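Long-range contacts in peptide synthetase, module 7 (Actinoplanes teichomyceticus, PDB 4TX3), which belongs to the condensation-domain family of nonribosomal peptide synthetases and probably serves as a docking platform for tailoring oxygenases during teicoplanin assembly: residues B[34-40]-B[111-115]; B[93-99]-B[125-130]; B[153-157]-B[298-302]; B[215-221]-B[357-363]. All blocks are in the same frame, centred on the assembly; numbering follows the deposited sequence.

Contact 1 of 4, residues B[34-40]-B[111-115]. With SO4 (sulfate ion), chain F.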
# COMPACT_ATOMS: atom_id res chain seq x y z
N GLU B 34 -8.15 -5.46 -38.66
CA GLU B 34 -7.30 -6.52 -38.15
C GLU B 34 -5.84 -6.10 -38.18
O GLU B 34 -4.95 -6.87 -37.83
CB GLU B 34 -7.55 -7.81 -38.94
CG GLU B 34 -7.64 -9.03 -38.05
CD GLU B 34 -8.93 -9.09 -37.22
OE1 GLU B 34 -9.77 -8.15 -37.28
OE2 GLU B 34 -9.09 -10.08 -36.49
N GLU B 35 -5.60 -4.84 -38.57
CA GLU B 35 -4.29 -4.21 -38.49
C GLU B 35 -4.28 -3.12 -37.41
O GLU B 35 -3.45 -2.21 -37.45
CB GLU B 35 -3.92 -3.59 -39.84
CG GLU B 35 -4.31 -4.43 -41.05
CD GLU B 35 -4.93 -3.58 -42.15
OE1 GLU B 35 -6.17 -3.42 -42.16
OE2 GLU B 35 -4.17 -3.06 -43.00
N THR B 36 -5.22 -3.21 -36.48
CA THR B 36 -5.34 -2.29 -35.34
C THR B 36 -4.97 -3.00 -34.04
O THR B 36 -5.54 -4.04 -33.75
CB THR B 36 -6.79 -1.76 -35.18
OG1 THR B 36 -7.22 -1.10 -36.38
CG2 THR B 36 -6.91 -0.81 -34.00
N ARG B 37 -4.03 -2.47 -33.27
CA ARG B 37 -3.82 -2.97 -31.90
C ARG B 37 -5.14 -2.74 -31.14
O ARG B 37 -5.76 -1.70 -31.32
CB ARG B 37 -2.63 -2.25 -31.24
CG ARG B 37 -1.45 -2.04 -32.20
CD ARG B 37 -0.27 -1.35 -31.52
NE ARG B 37 0.24 -2.14 -30.40
CZ ARG B 37 0.98 -1.67 -29.39
NH1 ARG B 37 1.32 -0.38 -29.34
NH2 ARG B 37 1.37 -2.48 -28.42
N GLY B 38 -5.59 -3.62 -30.24
CA GLY B 38 -4.77 -4.39 -29.34
C GLY B 38 -4.74 -3.53 -28.09
O GLY B 38 -3.65 -3.15 -27.64
N ARG B 39 -5.91 -3.17 -27.54
CA ARG B 39 -5.94 -2.32 -26.34
C ARG B 39 -5.76 -3.15 -25.08
O ARG B 39 -6.74 -3.53 -24.41
CB ARG B 39 -7.22 -1.51 -26.25
CG ARG B 39 -7.20 -0.26 -27.09
CD ARG B 39 -8.59 0.29 -27.23
NE ARG B 39 -9.55 -0.80 -27.40
CZ ARG B 39 -10.88 -0.64 -27.47
NH1 ARG B 39 -11.41 0.58 -27.40
NH2 ARG B 39 -11.68 -1.70 -27.62
N HIS B 40 -4.50 -3.42 -24.77
CA HIS B 40 -4.14 -4.40 -23.76
C HIS B 40 -3.23 -3.81 -22.69
O HIS B 40 -2.56 -2.80 -22.89
CB HIS B 40 -3.44 -5.60 -24.41
CG HIS B 40 -4.20 -6.20 -25.55
ND1 HIS B 40 -3.58 -6.94 -26.54
CD2 HIS B 40 -5.52 -6.21 -25.85
CE1 HIS B 40 -4.49 -7.35 -27.41
NE2 HIS B 40 -5.67 -6.93 -27.02
N GLY B 111 1.49 -10.57 -26.67
CA GLY B 111 0.79 -9.40 -26.16
C GLY B 111 0.00 -8.65 -27.24
O GLY B 111 -0.90 -7.87 -26.91
N GLU B 112 0.32 -8.89 -28.51
CA GLU B 112 -0.38 -8.22 -29.61
C GLU B 112 -1.63 -8.97 -30.06
O GLU B 112 -2.51 -8.39 -30.68
CB GLU B 112 0.55 -8.03 -30.81
CG GLU B 112 1.52 -6.89 -30.68
CD GLU B 112 0.82 -5.55 -30.51
OE1 GLU B 112 0.36 -4.99 -31.53
OE2 GLU B 112 0.73 -5.06 -29.35
N GLN B 113 -1.70 -10.25 -29.75
CA GLN B 113 -2.76 -11.11 -30.24
C GLN B 113 -4.17 -10.61 -29.86
O GLN B 113 -4.46 -10.32 -28.70
CB GLN B 113 -2.52 -12.52 -29.72
CG GLN B 113 -3.49 -13.55 -30.26
CD GLN B 113 -3.25 -14.91 -29.65
OE1 GLN B 113 -2.12 -15.27 -29.30
NE2 GLN B 113 -4.32 -15.67 -29.50
N LEU B 114 -5.05 -10.50 -30.85
CA LEU B 114 -6.35 -9.88 -30.62
C LEU B 114 -7.30 -10.82 -29.87
O LEU B 114 -7.22 -12.04 -30.02
CB LEU B 114 -6.97 -9.45 -31.95
CG LEU B 114 -6.15 -8.38 -32.69
CD1 LEU B 114 -6.87 -7.89 -33.93
CD2 LEU B 114 -5.78 -7.22 -31.77
N PHE B 115 -8.16 -10.25 -29.03
CA PHE B 115 -9.23 -11.00 -28.35
C PHE B 115 -10.53 -10.93 -29.13
O PHE B 115 -10.85 -9.88 -29.70
CB PHE B 115 -9.48 -10.47 -26.92
CG PHE B 115 -8.31 -10.64 -25.98
CD1 PHE B 115 -7.30 -9.67 -25.90
CD2 PHE B 115 -8.21 -11.77 -25.16
CE1 PHE B 115 -6.23 -9.82 -25.04
CE2 PHE B 115 -7.13 -11.93 -24.29
CZ PHE B 115 -6.15 -10.96 -24.22
S SO4 F . -9.62 -4.20 -29.36
O1 SO4 F . -10.76 -4.82 -28.69
O2 SO4 F . -8.87 -5.23 -30.08
O3 SO4 F . -10.10 -3.21 -30.33
O4 SO4 F . -8.77 -3.55 -28.36
O HOH W 1 -7.91 -7.53 -28.60

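Contact 2 of 4, residues B[93-99]-B[125-130]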
# COMPACT_ATOMS: atom_id res chain seq x y z
N LEU B 93 -0.71 -24.28 -19.16
CA LEU B 93 0.54 -23.52 -19.14
C LEU B 93 1.75 -24.36 -19.53
O LEU B 93 2.73 -24.45 -18.79
CB LEU B 93 0.75 -22.90 -17.75
CG LEU B 93 1.72 -21.73 -17.74
CD1 LEU B 93 1.15 -20.53 -18.48
CD2 LEU B 93 2.10 -21.37 -16.31
N THR B 94 1.68 -24.97 -20.70
CA THR B 94 2.81 -25.72 -21.21
C THR B 94 3.92 -24.75 -21.62
O THR B 94 3.69 -23.84 -22.42
CB THR B 94 2.40 -26.59 -22.40
OG1 THR B 94 1.99 -25.75 -23.47
CG2 THR B 94 1.22 -27.48 -22.02
N PRO B 95 5.12 -24.93 -21.05
CA PRO B 95 6.25 -24.03 -21.32
C PRO B 95 6.64 -24.01 -22.80
O PRO B 95 6.53 -25.01 -23.51
CB PRO B 95 7.39 -24.63 -20.48
CG PRO B 95 6.73 -25.49 -19.47
CD PRO B 95 5.50 -26.02 -20.13
N VAL B 96 7.08 -22.84 -23.24
CA VAL B 96 7.52 -22.59 -24.61
C VAL B 96 9.02 -22.33 -24.58
O VAL B 96 9.44 -21.35 -23.97
CB VAL B 96 6.78 -21.37 -25.23
CG1 VAL B 96 7.35 -21.02 -26.58
CG2 VAL B 96 5.28 -21.64 -25.31
N PRO B 97 9.82 -23.21 -25.21
CA PRO B 97 11.28 -22.98 -25.23
C PRO B 97 11.61 -21.65 -25.91
O PRO B 97 10.95 -21.26 -26.89
CB PRO B 97 11.83 -24.17 -26.04
CG PRO B 97 10.76 -25.25 -25.91
CD PRO B 97 9.44 -24.48 -25.85
N ALA B 98 12.61 -20.94 -25.38
CA ALA B 98 12.93 -19.62 -25.90
C ALA B 98 14.37 -19.28 -25.60
O ALA B 98 14.98 -19.89 -24.73
CB ALA B 98 12.01 -18.57 -25.29
N THR B 99 14.90 -18.31 -26.33
CA THR B 99 16.24 -17.80 -26.08
C THR B 99 16.17 -16.34 -25.71
O THR B 99 15.15 -15.68 -25.95
CB THR B 99 17.14 -17.94 -27.30
OG1 THR B 99 16.64 -17.08 -28.34
CG2 THR B 99 17.14 -19.38 -27.80
N CYS B 125 -2.15 -15.92 -20.76
CA CYS B 125 -0.83 -16.05 -20.18
C CYS B 125 0.01 -17.02 -20.99
O CYS B 125 -0.53 -17.90 -21.68
CB CYS B 125 -0.93 -16.49 -18.72
SG CYS B 125 -1.85 -18.02 -18.41
N GLU B 126 1.33 -16.85 -20.94
CA GLU B 126 2.24 -17.84 -21.51
C GLU B 126 3.53 -17.93 -20.68
O GLU B 126 3.96 -16.96 -20.06
CB GLU B 126 2.57 -17.51 -22.98
CG GLU B 126 2.83 -18.75 -23.85
CD GLU B 126 3.01 -18.44 -25.36
OE1 GLU B 126 3.44 -17.32 -25.70
OE2 GLU B 126 2.73 -19.33 -26.20
N LEU B 127 4.12 -19.11 -20.66
CA LEU B 127 5.34 -19.29 -19.90
C LEU B 127 6.46 -19.67 -20.85
O LEU B 127 6.39 -20.68 -21.56
CB LEU B 127 5.15 -20.35 -18.82
CG LEU B 127 6.33 -20.54 -17.87
CD1 LEU B 127 6.63 -19.28 -17.08
CD2 LEU B 127 6.07 -21.72 -16.93
N PHE B 128 7.50 -18.84 -20.87
CA PHE B 128 8.67 -19.08 -21.71
C PHE B 128 9.79 -19.72 -20.90
O PHE B 128 10.12 -19.25 -19.80
CB PHE B 128 9.12 -17.76 -22.36
CG PHE B 128 8.09 -17.16 -23.25
CD1 PHE B 128 7.85 -17.69 -24.51
CD2 PHE B 128 7.32 -16.08 -22.82
CE1 PHE B 128 6.87 -17.16 -25.34
CE2 PHE B 128 6.35 -15.54 -23.64
CZ PHE B 128 6.12 -16.08 -24.90
N ALA B 129 10.37 -20.80 -21.42
CA ALA B 129 11.46 -21.47 -20.72
C ALA B 129 12.81 -21.13 -21.35
O ALA B 129 13.07 -21.43 -22.51
CB ALA B 129 11.25 -22.97 -20.71
N LEU B 130 13.66 -20.48 -20.56
CA LEU B 130 14.98 -20.04 -21.01
C LEU B 130 16.06 -21.04 -20.62
O LEU B 130 16.96 -21.32 -21.41
CB LEU B 130 15.30 -18.67 -20.43
CG LEU B 130 14.52 -17.49 -21.00
CD1 LEU B 130 14.64 -16.34 -20.03
CD2 LEU B 130 15.06 -17.10 -22.38
O HOH W 2 2.68 -21.18 -21.71
O HOH W 3 17.67 -20.21 -23.91

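Contact 3 of 4, residues B[153-157]-B[298-302]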
# COMPACT_ATOMS: atom_id res chain seq x y z
N VAL B 153 -2.88 -5.89 -8.43
CA VAL B 153 -3.75 -6.78 -7.68
C VAL B 153 -3.57 -8.20 -8.21
O VAL B 153 -3.43 -9.15 -7.43
CB VAL B 153 -5.24 -6.35 -7.76
CG1 VAL B 153 -6.17 -7.39 -7.10
CG2 VAL B 153 -5.43 -4.99 -7.10
N PHE B 154 -3.53 -8.32 -9.53
CA PHE B 154 -3.38 -9.63 -10.17
C PHE B 154 -2.14 -10.36 -9.62
O PHE B 154 -2.23 -11.52 -9.18
CB PHE B 154 -3.28 -9.49 -11.69
CG PHE B 154 -3.24 -10.81 -12.42
CD1 PHE B 154 -2.03 -11.46 -12.65
CD2 PHE B 154 -4.41 -11.41 -12.88
CE1 PHE B 154 -1.99 -12.69 -13.30
CE2 PHE B 154 -4.38 -12.63 -13.54
CZ PHE B 154 -3.17 -13.27 -13.75
N PHE B 155 -1.00 -9.69 -9.60
CA PHE B 155 0.21 -10.35 -9.14
C PHE B 155 0.27 -10.49 -7.62
O PHE B 155 0.93 -11.40 -7.13
CB PHE B 155 1.45 -9.63 -9.69
CG PHE B 155 1.60 -9.81 -11.18
CD1 PHE B 155 2.00 -11.04 -11.69
CD2 PHE B 155 1.26 -8.80 -12.06
CE1 PHE B 155 2.09 -11.22 -13.06
CE2 PHE B 155 1.35 -8.99 -13.44
CZ PHE B 155 1.76 -10.19 -13.93
N ARG B 156 -0.43 -9.64 -6.87
CA ARG B 156 -0.50 -9.88 -5.43
C ARG B 156 -1.31 -11.14 -5.21
O ARG B 156 -0.99 -11.94 -4.33
CB ARG B 156 -1.11 -8.69 -4.67
CG ARG B 156 -0.05 -7.68 -4.14
CD ARG B 156 -0.62 -6.29 -3.90
NE ARG B 156 -2.02 -6.37 -3.45
CZ ARG B 156 -2.91 -5.39 -3.58
NH1 ARG B 156 -2.56 -4.24 -4.15
NH2 ARG B 156 -4.15 -5.56 -3.15
N ASP B 157 -2.33 -11.36 -6.03
CA ASP B 157 -3.17 -12.53 -5.83
C ASP B 157 -2.55 -13.80 -6.43
O ASP B 157 -2.75 -14.90 -5.91
CB ASP B 157 -4.57 -12.28 -6.39
CG ASP B 157 -5.38 -11.33 -5.51
OD1 ASP B 157 -5.00 -11.13 -4.33
OD2 ASP B 157 -6.41 -10.78 -5.98
N GLU B 298 -10.79 -1.63 -3.48
CA GLU B 298 -9.33 -1.68 -3.39
C GLU B 298 -8.77 -3.03 -3.80
O GLU B 298 -7.87 -3.09 -4.63
CB GLU B 298 -8.85 -1.32 -1.98
CG GLU B 298 -7.33 -1.20 -1.82
CD GLU B 298 -6.60 -2.56 -1.68
OE1 GLU B 298 -7.15 -3.50 -1.07
OE2 GLU B 298 -5.46 -2.68 -2.19
N PRO B 299 -9.30 -4.14 -3.24
CA PRO B 299 -8.71 -5.43 -3.60
C PRO B 299 -9.19 -6.06 -4.93
O PRO B 299 -8.92 -7.24 -5.19
CB PRO B 299 -9.12 -6.31 -2.42
CG PRO B 299 -10.42 -5.75 -1.99
CD PRO B 299 -10.38 -4.29 -2.24
N MET B 300 -9.90 -5.29 -5.76
CA MET B 300 -10.54 -5.85 -6.95
C MET B 300 -9.78 -5.60 -8.24
O MET B 300 -9.06 -4.61 -8.37
CB MET B 300 -11.94 -5.28 -7.13
CG MET B 300 -12.86 -5.47 -5.96
SD MET B 300 -14.55 -4.89 -6.27
CE MET B 300 -15.05 -5.92 -7.63
N ILE B 301 -9.98 -6.50 -9.21
CA ILE B 301 -9.58 -6.29 -10.60
C ILE B 301 -10.80 -5.79 -11.40
O ILE B 301 -11.92 -6.27 -11.21
CB ILE B 301 -9.02 -7.60 -11.21
CG1 ILE B 301 -7.67 -7.96 -10.57
CG2 ILE B 301 -8.95 -7.51 -12.74
CD1 ILE B 301 -7.12 -9.30 -10.94
N GLY B 302 -10.59 -4.81 -12.27
CA GLY B 302 -11.67 -4.25 -13.06
C GLY B 302 -11.25 -2.99 -13.79
O GLY B 302 -10.24 -2.37 -13.45
O HOH W 4 -7.12 -9.12 -4.02

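Contact 4 of 4, residues B[215-221]-B[357-363]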
# COMPACT_ATOMS: atom_id res chain seq x y z
N ILE B 215 -17.39 22.64 -27.50
CA ILE B 215 -15.97 22.36 -27.73
C ILE B 215 -15.78 21.85 -29.14
O ILE B 215 -16.66 21.20 -29.69
CB ILE B 215 -15.42 21.33 -26.74
CG1 ILE B 215 -16.22 20.04 -26.84
CG2 ILE B 215 -15.47 21.89 -25.33
CD1 ILE B 215 -15.76 18.96 -25.93
N ASP B 216 -14.63 22.14 -29.74
CA ASP B 216 -14.32 21.60 -31.07
C ASP B 216 -14.22 20.08 -31.02
O ASP B 216 -14.11 19.50 -29.93
CB ASP B 216 -13.03 22.19 -31.60
CG ASP B 216 -13.03 23.70 -31.54
OD1 ASP B 216 -14.02 24.31 -32.02
OD2 ASP B 216 -12.06 24.27 -31.01
N GLN B 217 -14.24 19.42 -32.17
CA GLN B 217 -14.23 17.96 -32.17
C GLN B 217 -12.80 17.48 -31.91
O GLN B 217 -12.59 16.36 -31.43
CB GLN B 217 -14.75 17.37 -33.48
CG GLN B 217 -13.83 17.58 -34.68
CD GLN B 217 -14.33 16.93 -35.97
OE1 GLN B 217 -15.52 16.61 -36.12
NE2 GLN B 217 -13.41 16.73 -36.93
N GLU B 218 -11.84 18.35 -32.21
CA GLU B 218 -10.43 18.01 -32.19
C GLU B 218 -9.62 19.13 -31.58
O GLU B 218 -10.06 20.27 -31.56
CB GLU B 218 -9.93 17.77 -33.61
CG GLU B 218 -9.59 16.35 -33.92
CD GLU B 218 -8.84 16.20 -35.25
OE1 GLU B 218 -8.07 17.12 -35.62
OE2 GLU B 218 -9.03 15.16 -35.93
N THR B 219 -8.42 18.80 -31.11
CA THR B 219 -7.44 19.79 -30.69
C THR B 219 -6.49 20.01 -31.87
O THR B 219 -6.10 19.03 -32.52
CB THR B 219 -6.65 19.32 -29.44
OG1 THR B 219 -7.56 18.97 -28.39
CG2 THR B 219 -5.70 20.42 -28.93
N VAL B 220 -6.14 21.26 -32.18
CA VAL B 220 -5.17 21.52 -33.24
C VAL B 220 -3.76 21.19 -32.77
O VAL B 220 -3.28 21.77 -31.81
CB VAL B 220 -5.18 23.00 -33.71
CG1 VAL B 220 -4.01 23.26 -34.64
CG2 VAL B 220 -6.47 23.32 -34.39
N LEU B 221 -3.09 20.27 -33.45
CA LEU B 221 -1.76 19.82 -33.00
C LEU B 221 -0.81 19.74 -34.19
O LEU B 221 -1.24 19.73 -35.33
CB LEU B 221 -1.88 18.47 -32.28
CG LEU B 221 -2.79 18.41 -31.05
CD1 LEU B 221 -3.25 16.99 -30.78
CD2 LEU B 221 -2.13 18.99 -29.80
N ARG B 357 -10.53 8.92 -33.65
CA ARG B 357 -10.26 9.99 -32.70
C ARG B 357 -10.83 9.68 -31.33
O ARG B 357 -11.91 9.09 -31.21
CB ARG B 357 -10.85 11.30 -33.24
CG ARG B 357 -11.05 12.37 -32.20
CD ARG B 357 -11.88 13.51 -32.75
NE ARG B 357 -11.43 13.87 -34.08
CZ ARG B 357 -12.20 13.87 -35.16
NH1 ARG B 357 -13.48 13.52 -35.04
NH2 ARG B 357 -11.70 14.22 -36.34
N HIS B 358 -10.10 10.06 -30.28
CA HIS B 358 -10.65 10.03 -28.93
C HIS B 358 -11.57 11.24 -28.74
O HIS B 358 -11.18 12.38 -29.01
CB HIS B 358 -9.52 10.03 -27.89
CG HIS B 358 -9.98 9.69 -26.51
ND1 HIS B 358 -10.17 10.64 -25.53
CD2 HIS B 358 -10.29 8.50 -25.94
CE1 HIS B 358 -10.58 10.05 -24.42
NE2 HIS B 358 -10.66 8.75 -24.65
N PRO B 359 -12.81 11.00 -28.27
CA PRO B 359 -13.81 12.05 -28.07
C PRO B 359 -13.47 13.01 -26.91
O PRO B 359 -12.74 12.61 -25.99
CB PRO B 359 -15.07 11.25 -27.75
CG PRO B 359 -14.56 10.01 -27.12
CD PRO B 359 -13.31 9.68 -27.84
N VAL B 360 -14.00 14.24 -26.96
CA VAL B 360 -13.81 15.27 -25.93
C VAL B 360 -12.36 15.75 -25.80
O VAL B 360 -12.12 16.95 -25.86
CB VAL B 360 -14.27 14.79 -24.53
CG1 VAL B 360 -14.22 15.96 -23.53
CG2 VAL B 360 -15.66 14.20 -24.59
N TYR B 361 -11.40 14.85 -25.58
CA TYR B 361 -10.01 15.28 -25.55
C TYR B 361 -9.06 14.31 -26.26
O TYR B 361 -9.31 13.11 -26.32
CB TYR B 361 -9.52 15.51 -24.11
CG TYR B 361 -9.43 14.29 -23.24
CD1 TYR B 361 -10.54 13.82 -22.54
CD2 TYR B 361 -8.23 13.60 -23.09
CE1 TYR B 361 -10.46 12.70 -21.73
CE2 TYR B 361 -8.13 12.48 -22.29
CZ TYR B 361 -9.25 12.04 -21.60
OH TYR B 361 -9.15 10.92 -20.79
N GLN B 362 -7.97 14.87 -26.77
CA GLN B 362 -7.00 14.12 -27.55
C GLN B 362 -5.61 14.23 -26.91
O GLN B 362 -4.65 13.56 -27.34
CB GLN B 362 -6.99 14.62 -29.00
CG GLN B 362 -8.32 14.44 -29.75
CD GLN B 362 -9.36 15.48 -29.35
OE1 GLN B 362 -9.06 16.66 -29.26
NE2 GLN B 362 -10.59 15.03 -29.11
N VAL B 363 -5.50 15.10 -25.90
CA VAL B 363 -4.27 15.26 -25.14
C VAL B 363 -4.49 14.87 -23.68
O VAL B 363 -5.40 15.39 -23.03
CB VAL B 363 -3.76 16.71 -25.19
CG1 VAL B 363 -2.40 16.83 -24.46
CG2 VAL B 363 -3.65 17.17 -26.63
O HOH W 5 -12.93 17.34 -28.65
O HOH W 6 -14.52 15.22 -29.98
O HOH W 7 -7.18 17.41 -26.02

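Contact 1 of 4, residues B[34-40]-B[111-115]
His40 and Phe115 meet at the start of strand 40-49, beside a sulfate held by His142, at the position of the HHxxxDG motif of condensation domains, which here reads HRIAADD, so the second histidine and the glycine are lost. The His40 ring is held at its edge and on both faces. Its ND1 donates to Gly111 O at 2.9 Å, nearly straight (165°), the oxygen lying in the plane of the ring, at the end of helix 103-112. One face rests on Gly38 C, and the other receives the CD1-CE1 edge of Phe115 in a T-shaped stack, planes at 87°, centroids 5.0 Å apart. Water 1 lies 2.8 Å from His40 NE2, accepts from Phe115 N and donates to sulfate O2, while Arg39 N and NE donate to sulfate O4. The peptide bond from Arg37 to Gly38 is cis, and Leu114 CD2 packs 3.9 Å from Gly38 CA. Arg37 grips Glu112 side-on: NE reaches OE1 at 3.1 Å and NH2 reaches OE2 at 2.8 Å, the latter from above the carboxylate plane. A leucine in place of Arg37 would probably leave the Glu112 carboxylate without its charged mate and Val392 O without this donor. Arg233 also binds the sulfate, the backbone of Arg39 hydrogen-bonds to that of Arg143, just past strand 134-142, and Phe115 takes a cation-pi contact from Arg124 on strand 123-129.

Contact 2 of 4, residues B[93-99]-B[125-130]
Leu93 and Leu127 form the apolar centre on one side of this strand pair, their side chains crossing at about a right angle with Leu93 CG 3.9 Å from Leu127 CB. Leu93 CG stands trans to its own N (chi1 -160°), which carries CD1 over to Cys125 SG, also at 3.9 Å. On the other side Val96 and Phe128 lie next to each other and point the same way. Val96 CB is 3.9 Å from Phe128 CD1, and CG1 sits near both CD1 and CE1, while Ala98 CB approaches Phe128 CB a step farther along.

Between these two layers runs a short parallel beta ladder, in which Val96 pairs with Phe128 and Pro97 with Ala129. Val96 offers both its backbone groups to the neighbouring strand: its N donates to Leu127 O at 2.8 Å and its O accepts from Ala129 N at 2.8 Å. Ala98 N then donates to Ala129 O at 2.9 Å. Pro95 and Pro97 have no N-H to offer. Where the strands part, water takes over: water 2 links Leu127 N to Thr94 O, and water 3 donates to both Ala98 O and Leu130 O. At the polar edge Glu126 OE2 passes 3.6 Å from Val96 CG2, while OE1 is paired with Arg110.

The ladder joins the two strands of a beta-alpha-beta unit. Helix 103-112 lies over Val96 and Phe128, helix 53-66 packs against Leu93, Cys125 and Leu127, and strand 134-142 continues the sheet beyond 123-129.

Contact 3 of 4, residues B[153-157]-B[298-302]
Arg156 and Glu298 make the direct polar link, a long salt bridge with NH2 3.3 Å from OE2. The bond is weak and bent (140°), and although the guanidinium and carboxylate planes lie within 9° of each other, the oxygen comes in obliquely. Asp157, one residue on, reaches across through water 4, which donates to Asp157 OD2 at 2.7 Å and to Pro299 O at 2.9 Å. That carboxylate is also paired with Arg66 and Arg173 and bonded by His67.

Inward from the polar rim, Val153 presses its two methyls on the loop. CG1 sits 3.4 Å from Pro299 O and 3.8 Å from Ile301 CG1, and CG2 faces Met300 O. Ile301, its CG1 trans to the carbonyl carbon (chi1 -69°) and the chain extended beyond, slides past Val153 and sets CD1 3.9 Å from Phe154 CB, at the edge of the phenylalanine ring. The 298-302 loop, which probably corresponds to the floor loop of condensation domains, is tied to the same helix again by Ser150 OG and Gly302 N.

The chemistry is graded: a loose charge pair at the exposed rim, a water between a heavily paired aspartate and a carbonyl, and aliphatic contact in the buried part, which probably contributes much of the cohesion.

Contact 4 of 4, residues B[215-221]-B[357-363]
Arg357 meets Gln217 and Glu218 where two loops lie alongside each other, one leading to strand 235-242, the other making a classic gamma turn at Val360 just before strand 363-369. Arg357 leaves the backbone with CG trans to N (chi1 161°) and bends at chi3, which brings its NE and NH2 edge round to Glu218. Both nitrogens fall on one oxygen, Glu218 OE2, NH2 at 2.9 Å and NE at 3.3 Å; NE meets the anti lone pair, NH2 comes from above the carboxylate plane. Arg227 shares the same oxygen. Gln217, extended beyond CG, lays its side chain over one face of the guanidinium. A leucine at Arg357 would probably leave Glu218 with one arginine fewer and set the Gln217 side chain free to turn.

At the two ends of segment 215-221, Ile215 CD1 touches Val360 CG1 and Leu221 CD2 approaches Val363 CG2 at 4.0 Å. In between, Gln362 folds back on itself at chi2 (77°), its amide fixed from both ends. NE2 donates to His358 O at 2.7 Å, nearly straight, and OE1 takes the Thr219 hydroxyl proton, with Thr219 OG1 lying 2.9 Å from Gln362 OE1.

Contacts 1, 2 and 3 lie in or against the sheet that contains strands 123-129, 134-142 and 40-49, while contact 4 belongs to the other half of the condensation fold, its centre about 42 Å from that of contact 2 and on the opposite side of the chain's centre. Contacts 1 and 2 share helix 103-112: contact 2 pairs the strands on either side of it in sequence, and contact 1 takes its end, their centres about 21 Å apart. Contact 1 alone touches the sulfate, beside the altered counterpart of the family's HHxxxDG motif. Its nearest atoms come within about 8 Å of contact 4. Contact 3 crosses contact 4 along the chain, their centres about 33 Å apart.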